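Local atomic coordinates of beta-glucoside phosphorylase BglX (Unidentified, PDB entry 5VQE), a protein that probably cleaves beta-glucosides with phosphate in place of water, acting as a phosphorylase of glycoside hydrolase family 3. Residues 390-395 against 527-532; 386-391 against 534-539; 7-12 against 230-235; 86-91 against 352-357. All blocks are in the same frame, centred on the assembly; numbering follows the deposited sequence.

Contact 1 (390-395 against 527-532)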
loop_
_atom_site.group_PDB
_atom_site.type_symbol
_atom_site.label_atom_id
_atom_site.label_comp_id
_atom_site.label_asym_id
_atom_site.label_seq_id
_atom_site.Cartn_x
_atom_site.Cartn_y
_atom_site.Cartn_z
ATOM N N GLU A 390 -15.383 7.066 12.683
ATOM C CA GLU A 390 -14.395 7.157 13.750
ATOM C C GLU A 390 -13.120 7.875 13.334
ATOM O O GLU A 390 -12.363 8.301 14.211
ATOM C CB GLU A 390 -14.017 5.762 14.256
ATOM C CG GLU A 390 -15.170 4.935 14.831
ATOM C CD GLU A 390 -15.708 5.463 16.166
ATOM O OE1 GLU A 390 -14.983 6.200 16.881
ATOM O OE2 GLU A 390 -16.873 5.140 16.505
ATOM N N SER A 391 -12.867 8.027 12.033
ATOM C CA SER A 391 -11.560 8.480 11.567
ATOM C C SER A 391 -11.475 9.990 11.360
ATOM O O SER A 391 -10.430 10.593 11.639
ATOM C CB SER A 391 -11.193 7.769 10.261
ATOM O OG SER A 391 -12.003 8.208 9.186
ATOM N N ILE A 392 -12.543 10.622 10.867
ATOM C CA ILE A 392 -12.432 12.000 10.406
ATOM C C ILE A 392 -12.009 12.889 11.565
ATOM O O ILE A 392 -12.559 12.806 12.670
ATOM C CB ILE A 392 -13.750 12.453 9.763
ATOM C CG1 ILE A 392 -14.045 11.571 8.551
ATOM C CG2 ILE A 392 -13.666 13.933 9.344
ATOM C CD1 ILE A 392 -15.350 11.882 7.842
ATOM N N THR A 393 -11.016 13.745 11.316
ATOM C CA THR A 393 -10.289 14.436 12.375
ATOM C C THR A 393 -10.424 15.940 12.207
ATOM O O THR A 393 -10.032 16.490 11.173
ATOM C CB THR A 393 -8.808 14.048 12.365
ATOM O OG1 THR A 393 -8.687 12.621 12.432
ATOM C CG2 THR A 393 -8.086 14.679 13.541
ATOM N N LEU A 394 -10.962 16.601 13.232
ATOM C CA LEU A 394 -10.974 18.060 13.297
ATOM C C LEU A 394 -9.608 18.529 13.797
ATOM O O LEU A 394 -9.299 18.384 14.983
ATOM C CB LEU A 394 -12.090 18.524 14.230
ATOM C CG LEU A 394 -12.942 19.750 13.905
ATOM C CD1 LEU A 394 -13.449 20.391 15.206
ATOM C CD2 LEU A 394 -12.221 20.764 13.050
ATOM N N VAL A 395 -8.785 19.078 12.905
ATOM C CA VAL A 395 -7.399 19.422 13.244
ATOM C C VAL A 395 -7.295 20.835 13.787
ATOM O O VAL A 395 -6.632 21.084 14.798
ATOM C CB VAL A 395 -6.490 19.252 12.005
ATOM C CG1 VAL A 395 -5.039 19.625 12.334
ATOM C CG2 VAL A 395 -6.572 17.843 11.469
ATOM N N ILE A 527 -9.779 19.998 8.299
ATOM C CA ILE A 527 -10.212 18.656 8.678
ATOM C C ILE A 527 -9.489 17.645 7.796
ATOM O O ILE A 527 -9.426 17.810 6.573
ATOM C CB ILE A 527 -11.740 18.486 8.549
ATOM C CG1 ILE A 527 -12.467 19.431 9.512
ATOM C CG2 ILE A 527 -12.160 17.045 8.864
ATOM C CD1 ILE A 527 -13.910 19.695 9.145
ATOM N N ASN A 528 -8.954 16.599 8.416
ATOM C CA ASN A 528 -8.348 15.483 7.702
ATOM C C ASN A 528 -9.316 14.306 7.701
ATOM O O ASN A 528 -9.783 13.886 8.763
ATOM C CB ASN A 528 -7.031 15.067 8.354
ATOM C CG ASN A 528 -5.840 15.848 7.836
ATOM O OD1 ASN A 528 -5.836 16.320 6.698
ATOM N ND2 ASN A 528 -4.808 15.963 8.662
ATOM N N ALA A 529 -9.594 13.768 6.508
ATOM C CA ALA A 529 -10.436 12.591 6.354
ATOM C C ALA A 529 -9.694 11.372 5.811
ATOM O O ALA A 529 -10.246 10.268 5.865
ATOM C CB ALA A 529 -11.621 12.911 5.435
ATOM N N TYR A 530 -8.490 11.552 5.255
ATOM C CA TYR A 530 -7.542 10.482 4.924
ATOM C C TYR A 530 -7.947 9.608 3.740
ATOM O O TYR A 530 -7.090 8.941 3.145
ATOM C CB TYR A 530 -7.307 9.564 6.125
ATOM C CG TYR A 530 -7.038 10.261 7.436
ATOM C CD1 TYR A 530 -5.814 10.859 7.692
ATOM C CD2 TYR A 530 -8.006 10.292 8.432
ATOM C CE1 TYR A 530 -5.563 11.490 8.893
ATOM C CE2 TYR A 530 -7.767 10.914 9.635
ATOM C CZ TYR A 530 -6.545 11.515 9.863
ATOM O OH TYR A 530 -6.301 12.137 11.066
ATOM N N THR A 531 -9.236 9.563 3.407
ATOM C CA THR A 531 -9.748 8.684 2.367
ATOM C C THR A 531 -10.814 9.402 1.560
ATOM O O THR A 531 -11.698 10.037 2.135
ATOM C CB THR A 531 -10.366 7.419 2.973
ATOM O OG1 THR A 531 -9.427 6.793 3.859
ATOM C CG2 THR A 531 -10.779 6.450 1.889
ATOM N N SER A 532 -10.760 9.267 0.236
ATOM C CA SER A 532 -11.750 9.884 -0.649
ATOM C C SER A 532 -12.611 8.773 -1.246
ATOM O O SER A 532 -12.367 8.289 -2.350
ATOM C CB SER A 532 -11.089 10.718 -1.731
ATOM O OG SER A 532 -12.072 11.477 -2.429
#
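Tyr530 sets the edge of its ring against the chain turn at Ser391-Thr393, with CE2 lying 3.3 Å from Ser391 O, close to the ring plane. At the end of the same ring, Tyr530 OH is hydrogen-bonded to Thr393 OG1 at 2.8 Å. The threonine hydroxyl in turn donates to Ser391 O over 2.8 Å, nearly in line with that carbonyl. Its first torsion (-54°) puts OG1 anti to the carbonyl carbon, on the side of the backbone N, where it can serve both partners. Threonine therefore suits this buried place, its OG1 joining the end of the helix to the tyrosine.

Next to the polar cluster the two segments pair antiparallel. Thr393 and Asn528 form a hydrogen-bonded pair, Thr393 N to Asn528 O at 2.8 Å and Asn528 N to Thr393 O at 3.0 Å, and Leu394 faces Ile527 as the next, non-hydrogen-bonded pair. On the face carrying Leu394 and Ile527, branched aliphatic side chains mesh: Ile392 CG2 presses on Ile527 CG2 at a tight 3.5 Å, and Leu394 CD2 rests on Ile527 CG1 at 3.8 Å. On the Thr393 side, the amide of Asn528 donates from ND2 to Pro514 O.

Strand 393-397 thus becomes the antiparallel edge of a six-stranded sheet, entered straight from helix 378-391, while strand 525-528 lies between it and strand 506-510. Helix 534-544 packs on Ile527 and Ala529 through Met540, and helix 113-119 reaches the ring of Tyr530 with Met114 and Ala118.

Contact 2 (386-391 against 534-539)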
loop_
_atom_site.group_PDB
_atom_site.type_symbol
_atom_site.label_atom_id
_atom_site.label_comp_id
_atom_site.label_asym_id
_atom_site.label_seq_id
_atom_site.Cartn_x
_atom_site.Cartn_y
_atom_site.Cartn_z
ATOM N N GLU A 386 -18.391 2.755 9.566
ATOM C CA GLU A 386 -17.933 2.914 10.944
ATOM C C GLU A 386 -16.548 3.547 10.996
ATOM O O GLU A 386 -16.288 4.431 11.822
ATOM C CB GLU A 386 -17.918 1.557 11.645
ATOM C CG GLU A 386 -19.281 0.906 11.759
ATOM C CD GLU A 386 -19.210 -0.484 12.358
ATOM O OE1 GLU A 386 -18.086 -0.994 12.577
ATOM O OE2 GLU A 386 -20.282 -1.066 12.604
ATOM N N ILE A 387 -15.639 3.093 10.132
ATOM C CA ILE A 387 -14.282 3.625 10.149
ATOM C C ILE A 387 -14.287 5.094 9.751
ATOM O O ILE A 387 -13.597 5.915 10.364
ATOM C CB ILE A 387 -13.373 2.759 9.256
ATOM C CG1 ILE A 387 -13.220 1.372 9.901
ATOM C CG2 ILE A 387 -12.000 3.386 9.087
ATOM C CD1 ILE A 387 -12.649 0.319 8.993
ATOM N N ALA A 388 -15.084 5.464 8.747
ATOM C CA ALA A 388 -15.190 6.878 8.406
ATOM C C ALA A 388 -15.740 7.679 9.584
ATOM O O ALA A 388 -15.221 8.747 9.922
ATOM C CB ALA A 388 -16.061 7.055 7.163
ATOM N N ASP A 389 -16.774 7.159 10.245
ATOM C CA ASP A 389 -17.322 7.841 11.410
ATOM C C ASP A 389 -16.250 8.056 12.472
ATOM O O ASP A 389 -16.187 9.122 13.094
ATOM C CB ASP A 389 -18.491 7.033 11.979
ATOM C CG ASP A 389 -19.129 7.692 13.194
ATOM O OD1 ASP A 389 -18.862 8.885 13.461
ATOM O OD2 ASP A 389 -19.887 6.998 13.904
ATOM N N GLU A 390 -15.383 7.066 12.683
ATOM C CA GLU A 390 -14.395 7.157 13.750
ATOM C C GLU A 390 -13.120 7.875 13.334
ATOM O O GLU A 390 -12.363 8.301 14.211
ATOM C CB GLU A 390 -14.017 5.762 14.256
ATOM C CG GLU A 390 -15.170 4.935 14.831
ATOM C CD GLU A 390 -15.708 5.463 16.166
ATOM O OE1 GLU A 390 -14.983 6.200 16.881
ATOM O OE2 GLU A 390 -16.873 5.140 16.505
ATOM N N SER A 391 -12.867 8.027 12.033
ATOM C CA SER A 391 -11.560 8.480 11.567
ATOM C C SER A 391 -11.475 9.990 11.360
ATOM O O SER A 391 -10.430 10.593 11.639
ATOM C CB SER A 391 -11.193 7.769 10.261
ATOM O OG SER A 391 -12.003 8.208 9.186
ATOM N N GLU A 534 -17.004 7.136 -1.009
ATOM C CA GLU A 534 -18.376 7.520 -0.701
ATOM C C GLU A 534 -18.633 7.513 0.802
ATOM O O GLU A 534 -19.259 8.435 1.335
ATOM C CB GLU A 534 -19.349 6.585 -1.421
ATOM C CG GLU A 534 -20.775 6.637 -0.884
ATOM C CD GLU A 534 -21.769 5.963 -1.814
ATOM O OE1 GLU A 534 -21.334 5.390 -2.835
ATOM O OE2 GLU A 534 -22.983 6.010 -1.522
ATOM N N ALA A 535 -18.163 6.480 1.503
ATOM C CA ALA A 535 -18.425 6.384 2.934
ATOM C C ALA A 535 -17.880 7.594 3.678
ATOM O O ALA A 535 -18.554 8.150 4.553
ATOM C CB ALA A 535 -17.821 5.098 3.490
ATOM N N THR A 536 -16.662 8.026 3.340
ATOM C CA THR A 536 -16.066 9.150 4.048
ATOM C C THR A 536 -16.749 10.456 3.686
ATOM O O THR A 536 -16.865 11.346 4.536
ATOM C CB THR A 536 -14.571 9.220 3.740
ATOM O OG1 THR A 536 -13.981 7.946 4.018
ATOM C CG2 THR A 536 -13.885 10.292 4.579
ATOM N N VAL A 537 -17.210 10.585 2.443
ATOM C CA VAL A 537 -17.917 11.794 2.025
ATOM C C VAL A 537 -19.232 11.924 2.783
ATOM O O VAL A 537 -19.578 13.001 3.281
ATOM C CB VAL A 537 -18.140 11.784 0.502
ATOM C CG1 VAL A 537 -19.178 12.836 0.086
ATOM C CG2 VAL A 537 -16.821 12.027 -0.246
ATOM N N ARG A 538 -19.991 10.831 2.876
ATOM C CA ARG A 538 -21.270 10.887 3.581
ATOM C C ARG A 538 -21.070 11.202 5.057
ATOM O O ARG A 538 -21.842 11.967 5.642
ATOM C CB ARG A 538 -22.038 9.574 3.406
ATOM C CG ARG A 538 -22.448 9.304 1.978
ATOM C CD ARG A 538 -23.367 8.103 1.843
ATOM N NE ARG A 538 -23.764 7.906 0.448
ATOM C CZ ARG A 538 -24.784 8.526 -0.148
ATOM N NH1 ARG A 538 -25.539 9.386 0.518
ATOM N NH2 ARG A 538 -25.046 8.285 -1.427
ATOM N N MET A 539 -20.041 10.633 5.681
ATOM C CA MET A 539 -19.817 10.914 7.097
ATOM C C MET A 539 -19.280 12.325 7.308
ATOM O O MET A 539 -19.558 12.946 8.341
ATOM C CB MET A 539 -18.871 9.876 7.704
ATOM C CG MET A 539 -19.492 8.505 7.911
ATOM S SD MET A 539 -21.068 8.578 8.817
ATOM C CE MET A 539 -20.584 9.460 10.273
HETATM O O HOH W 1 -12.816 6.600 6.417
#
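Ala388 is the first residue of helix 386-391 to meet the other helix, and its methyl does much of the work. CB lies 3.8 Å from Thr536 CA, close enough to feel the backbone of helix 534-539 directly, and the same carbon is 3.8 Å from Ala535 O. A small residue suits this spot because the segment axes come within 8.5 Å of each other, at a crossing angle of -48°. Met539 also packs on the methyl, its CG 3.8 Å from Ala388 CB.

One residue on, Asp389 offers its carbon rather than its charge: CB touches Met539 CE at 3.6 Å. The methionine chain bends at chi2 (-51°) and again at chi3 (-55°), and the second bend brings CE back onto the aspartate. CE also lies 3.7 Å from Asp389 OD1, an oxygen whose charge is met by Lys543 and Lys551. An alanine in place of Met539 would probably open a gap beside Ala388 and Asp389, leaving the aspartate CB without its apolar cover.

At the end of the helix, Ser391 OG reaches across by way of a water. That water donates to Thr536 OG1 at 3.0 Å, whereas its link to the serine is weak. Thr536 OG1 is also paired with Asn533 OD1, just before its helix.

A crossing of this size at so short a distance, with a small residue where the helices meet, is consistent with the i±4 class of ridges-into-grooves packing; here it joins two helices of what is probably the alpha/beta sandwich domain that accompanies the barrel, as in family 3 enzymes.

Contact 3 (7-12 against 230-235)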
loop_
_atom_site.group_PDB
_atom_site.type_symbol
_atom_site.label_atom_id
_atom_site.label_comp_id
_atom_site.label_asym_id
_atom_site.label_seq_id
_atom_site.Cartn_x
_atom_site.Cartn_y
_atom_site.Cartn_z
ATOM N N SER A 7 9.644 -26.623 9.746
ATOM C CA SER A 7 8.848 -27.114 10.865
ATOM C C SER A 7 8.527 -26.044 11.901
ATOM O O SER A 7 7.750 -26.314 12.824
ATOM C CB SER A 7 9.560 -28.289 11.550
ATOM O OG SER A 7 10.751 -27.870 12.179
ATOM N N ILE A 8 9.073 -24.836 11.773
ATOM C CA ILE A 8 8.884 -23.799 12.777
ATOM C C ILE A 8 8.212 -22.584 12.145
ATOM O O ILE A 8 8.068 -22.478 10.926
ATOM C CB ILE A 8 10.208 -23.398 13.449
ATOM C CG1 ILE A 8 11.184 -22.815 12.425
ATOM C CG2 ILE A 8 10.812 -24.615 14.153
ATOM C CD1 ILE A 8 12.473 -22.260 13.025
ATOM N N LYS A 9 7.811 -21.664 13.016
ATOM C CA LYS A 9 7.191 -20.412 12.618
ATOM C C LYS A 9 8.017 -19.729 11.530
ATOM O O LYS A 9 9.251 -19.676 11.633
ATOM C CB LYS A 9 7.075 -19.502 13.842
ATOM C CG LYS A 9 6.497 -18.128 13.582
ATOM C CD LYS A 9 6.162 -17.436 14.899
ATOM C CE LYS A 9 7.385 -16.790 15.501
ATOM N NZ LYS A 9 7.114 -16.353 16.910
ATOM N N PRO A 10 7.383 -19.173 10.482
ATOM C CA PRO A 10 5.948 -19.081 10.214
ATOM C C PRO A 10 5.421 -20.187 9.293
ATOM O O PRO A 10 4.341 -20.036 8.728
ATOM C CB PRO A 10 5.837 -17.731 9.524
ATOM C CG PRO A 10 7.066 -17.700 8.676
ATOM C CD PRO A 10 8.147 -18.416 9.476
ATOM N N TYR A 11 6.185 -21.266 9.129
ATOM C CA TYR A 11 5.762 -22.391 8.296
ATOM C C TYR A 11 4.948 -23.412 9.091
ATOM O O TYR A 11 3.786 -23.671 8.771
ATOM C CB TYR A 11 6.986 -23.061 7.656
ATOM C CG TYR A 11 7.576 -22.265 6.513
ATOM C CD1 TYR A 11 7.060 -22.369 5.225
ATOM C CD2 TYR A 11 8.642 -21.396 6.723
ATOM C CE1 TYR A 11 7.584 -21.643 4.191
ATOM C CE2 TYR A 11 9.170 -20.661 5.694
ATOM C CZ TYR A 11 8.640 -20.782 4.430
ATOM O OH TYR A 11 9.177 -20.037 3.407
ATOM N N ASN A 12 5.553 -24.013 10.118
ATOM C CA ASN A 12 4.856 -24.964 10.985
ATOM C C ASN A 12 4.299 -26.143 10.191
ATOM O O ASN A 12 3.180 -26.602 10.439
ATOM C CB ASN A 12 3.723 -24.283 11.761
ATOM C CG ASN A 12 4.172 -23.025 12.483
ATOM O OD1 ASN A 12 3.660 -21.932 12.228
ATOM N ND2 ASN A 12 5.121 -23.173 13.387
ATOM N N LEU A 230 6.583 -7.715 14.359
ATOM C CA LEU A 230 5.770 -8.428 13.380
ATOM C C LEU A 230 6.356 -9.801 13.064
ATOM O O LEU A 230 5.611 -10.749 12.789
ATOM C CB LEU A 230 5.635 -7.591 12.109
ATOM C CG LEU A 230 4.464 -6.593 12.112
ATOM C CD1 LEU A 230 3.125 -7.325 12.051
ATOM C CD2 LEU A 230 4.516 -5.694 13.326
ATOM N N ILE A 231 7.679 -9.929 13.088
ATOM C CA ILE A 231 8.299 -11.232 12.885
ATOM C C ILE A 231 7.866 -12.192 13.983
ATOM O O ILE A 231 7.443 -13.323 13.717
ATOM C CB ILE A 231 9.829 -11.086 12.822
ATOM C CG1 ILE A 231 10.226 -10.354 11.536
ATOM C CG2 ILE A 231 10.512 -12.443 12.887
ATOM C CD1 ILE A 231 11.663 -9.871 11.511
ATOM N N GLU A 232 7.951 -11.750 15.239
ATOM C CA GLU A 232 7.541 -12.609 16.342
ATOM C C GLU A 232 6.056 -12.916 16.281
ATOM O O GLU A 232 5.632 -14.005 16.689
ATOM C CB GLU A 232 7.901 -11.953 17.673
ATOM C CG GLU A 232 9.395 -11.703 17.839
ATOM C CD GLU A 232 10.230 -12.937 17.541
ATOM O OE1 GLU A 232 9.900 -14.018 18.074
ATOM O OE2 GLU A 232 11.202 -12.828 16.758
ATOM N N ASP A 233 5.257 -11.985 15.758
ATOM C CA ASP A 233 3.822 -12.192 15.607
ATOM C C ASP A 233 3.491 -13.227 14.540
ATOM O O ASP A 233 2.332 -13.642 14.452
ATOM C CB ASP A 233 3.152 -10.843 15.292
ATOM C CG ASP A 233 1.624 -10.934 15.173
ATOM O OD1 ASP A 233 0.952 -11.311 16.160
ATOM O OD2 ASP A 233 1.093 -10.589 14.093
ATOM N N GLY A 234 4.466 -13.662 13.742
ATOM C CA GLY A 234 4.246 -14.697 12.748
ATOM C C GLY A 234 4.115 -14.228 11.313
ATOM O O GLY A 234 3.600 -14.982 10.479
ATOM N N ALA A 235 4.575 -13.023 10.990
ATOM C CA ALA A 235 4.548 -12.555 9.614
ATOM C C ALA A 235 5.123 -13.611 8.677
ATOM O O ALA A 235 6.229 -14.119 8.890
ATOM C CB ALA A 235 5.334 -11.253 9.502
#
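Lys9 NZ donates to Glu232 O at 2.8 Å, grasping the last turn of a helix that ends in a Schellman motif. The ammonium approaches the carbonyl at a C=O...N angle of 126°, tilted 19° from its plane. Such carbonyls at a helix C terminus carry partial negative charge, and a lysine is likely to be attracted to them. Glu232 adds a second, looser attraction, its OE1 standing 3.8 Å from Lys9 NZ in a long salt bridge.

The aliphatic part of the lysine follows the turn. A bend at chi3 (82°) swings CE toward the carbonyl end of the helix, while CD lies 4.0 Å from Gly234 CA. Gly234 has a positive phi, and there a side chain would be jammed against the preceding carbonyl oxygen; glycine lets the chain reverse. Two bonds back into the helix complete the motif, Gly234 N to Ile231 O and Ala235 N to Leu230 O.

Across from it, Lys9 and Pro10 form a type VI turn with a cis peptide bond, closed by Tyr11 N to Ile8 O. Asn282 binds Lys9 O, and Lys356 takes Pro10 O. The N-terminal chain thereby rests where helix 216-232 hands over to strand 237-244 of the TIM-barrel domain. The proline ring meets backbone oxygens: its CB touches Gly234 O at 3.7 Å, and its CG approaches Ala235 O at 3.7 Å.

Contact 4 (86-91 against 352-357)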
loop_
_atom_site.group_PDB
_atom_site.type_symbol
_atom_site.label_atom_id
_atom_site.label_comp_id
_atom_site.label_asym_id
_atom_site.label_seq_id
_atom_site.Cartn_x
_atom_site.Cartn_y
_atom_site.Cartn_z
ATOM N N PRO A 86 1.339 -25.373 -8.109
ATOM C CA PRO A 86 0.387 -24.293 -7.829
ATOM C C PRO A 86 1.095 -22.964 -7.617
ATOM O O PRO A 86 2.192 -22.903 -7.063
ATOM C CB PRO A 86 -0.318 -24.758 -6.546
ATOM C CG PRO A 86 -0.181 -26.217 -6.538
ATOM C CD PRO A 86 1.128 -26.526 -7.215
ATOM N N LEU A 87 0.425 -21.893 -8.023
ATOM C CA LEU A 87 0.950 -20.539 -7.916
ATOM C C LEU A 87 0.563 -19.894 -6.592
ATOM O O LEU A 87 -0.560 -20.066 -6.116
ATOM C CB LEU A 87 0.402 -19.666 -9.047
ATOM C CG LEU A 87 0.777 -20.063 -10.475
ATOM C CD1 LEU A 87 -0.231 -19.503 -11.476
ATOM C CD2 LEU A 87 2.169 -19.564 -10.783
ATOM N N LEU A 88 1.485 -19.121 -6.021
ATOM C CA LEU A 88 1.077 -18.057 -5.111
ATOM C C LEU A 88 0.472 -16.935 -5.944
ATOM O O LEU A 88 1.023 -16.564 -6.987
ATOM C CB LEU A 88 2.260 -17.542 -4.296
ATOM C CG LEU A 88 2.909 -18.550 -3.345
ATOM C CD1 LEU A 88 4.163 -17.955 -2.768
ATOM C CD2 LEU A 88 1.957 -18.962 -2.241
ATOM N N ILE A 89 -0.684 -16.432 -5.517
ATOM C CA ILE A 89 -1.418 -15.403 -6.249
ATOM C C ILE A 89 -1.517 -14.189 -5.338
ATOM O O ILE A 89 -2.241 -14.211 -4.335
ATOM C CB ILE A 89 -2.806 -15.886 -6.694
ATOM C CG1 ILE A 89 -2.670 -17.065 -7.665
ATOM C CG2 ILE A 89 -3.568 -14.764 -7.380
ATOM C CD1 ILE A 89 -3.974 -17.744 -7.995
ATOM N N ALA A 90 -0.790 -13.131 -5.685
ATOM C CA ALA A 90 -0.658 -11.954 -4.844
ATOM C C ALA A 90 -1.507 -10.794 -5.354
ATOM O O ALA A 90 -1.943 -10.764 -6.508
ATOM C CB ALA A 90 0.808 -11.521 -4.765
ATOM N N CYS A 91 -1.742 -9.836 -4.458
ATOM C CA CYS A 91 -2.484 -8.623 -4.776
ATOM C C CYS A 91 -2.114 -7.550 -3.753
ATOM O O CYS A 91 -1.896 -7.860 -2.574
ATOM C CB CYS A 91 -4.000 -8.892 -4.767
ATOM S SG CYS A 91 -5.017 -7.649 -5.624
ATOM N N GLY A 352 7.416 -24.256 0.439
ATOM C CA GLY A 352 6.898 -24.414 1.786
ATOM C C GLY A 352 5.681 -23.551 2.054
ATOM O O GLY A 352 4.780 -23.945 2.799
ATOM N N MET A 353 5.637 -22.353 1.466
ATOM C CA MET A 353 4.455 -21.519 1.653
ATOM C C MET A 353 3.277 -22.070 0.862
ATOM O O MET A 353 2.127 -21.961 1.301
ATOM C CB MET A 353 4.752 -20.068 1.262
ATOM C CG MET A 353 5.499 -19.290 2.349
ATOM S SD MET A 353 4.482 -19.046 3.820
ATOM C CE MET A 353 5.696 -18.707 5.108
ATOM N N LYS A 354 3.551 -22.672 -0.299
ATOM C CA LYS A 354 2.499 -23.323 -1.067
ATOM C C LYS A 354 1.932 -24.513 -0.305
ATOM O O LYS A 354 0.713 -24.723 -0.286
ATOM C CB LYS A 354 3.054 -23.734 -2.429
ATOM C CG LYS A 354 3.413 -22.522 -3.275
ATOM C CD LYS A 354 4.049 -22.872 -4.608
ATOM C CE LYS A 354 4.444 -21.603 -5.353
ATOM N NZ LYS A 354 4.768 -21.789 -6.793
ATOM N N ALA A 355 2.799 -25.274 0.371
ATOM C CA ALA A 355 2.333 -26.365 1.218
ATOM C C ALA A 355 1.599 -25.840 2.444
ATOM O O ALA A 355 0.603 -26.432 2.875
ATOM C CB ALA A 355 3.509 -27.242 1.639
ATOM N N LYS A 356 2.065 -24.726 3.018
ATOM C CA LYS A 356 1.376 -24.148 4.170
ATOM C C LYS A 356 -0.070 -23.820 3.826
ATOM O O LYS A 356 -0.979 -24.046 4.632
ATOM C CB LYS A 356 2.121 -22.894 4.643
ATOM C CG LYS A 356 1.538 -22.192 5.873
ATOM C CD LYS A 356 2.265 -20.864 6.122
ATOM C CE LYS A 356 1.534 -19.985 7.129
ATOM N NZ LYS A 356 1.573 -20.567 8.480
ATOM N N LEU A 357 -0.293 -23.274 2.633
ATOM C CA LEU A 357 -1.622 -22.959 2.133
ATOM C C LEU A 357 -2.399 -24.190 1.685
ATOM O O LEU A 357 -3.586 -24.069 1.363
ATOM C CB LEU A 357 -1.503 -21.984 0.959
ATOM C CG LEU A 357 -1.075 -20.554 1.288
ATOM C CD1 LEU A 357 -0.677 -19.820 0.029
ATOM C CD2 LEU A 357 -2.200 -19.807 2.002
#
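Lys354 NZ is gripped by three oxygens: Pro86 O at 2.8 Å, and Gly60 O and Gln36 OE1 from neighbouring parts of the chain. The bond to Pro86 O has a C=O...N angle of 151°, with the nitrogen tilted 17° from the carbonyl plane. Three acceptors match the three protons of an ammonium, so a lysine can be satisfied even though it is buried. Extended beyond CG, its chain spans from the helix to the start of the strand.

Leu88 lies against the shaft of this lysine, its CG 4.0 Å from Lys354 CE. Beyond it, Leu88 CD2 meets Leu357 CD1 at 3.6 Å, the two leucines crossing at about a right angle. A methionine in place of Lys354 would probably leave Pro86 O, Gly60 O and Gln36 OE1 without their shared donor in a buried setting.

Strand 88-91 sits between strands 61-64 and 143-144 in the barrel sheet, and Leu88 also packs on Ala61 and Trp143. Helix 340-356 comes against it with its C-terminal turn, while helix 69-82 contributes Gln80 beside Pro86.

In the fold
From the N terminus, residues 7-12 open contact 3, which closes a long loop at 230-235. Contact 4 opens inside that loop, at 86-91, and closes beyond it at 352-357, so the two cross. They also touch, Tyr11 packing on Gly352 and Met353, which sets the N-terminal chain against helix 340-356. After both have closed, helix 378-391 opens contact 2 and then contact 1, which share Glu390 and Ser391. Contact 1 closes first, at 527-532, and is nested within contact 2, closed by 534-539. This second pair joins sheet and helices of the sandwich domain; contacts 1 and 4 lie about 37 Å apart, centre to centre.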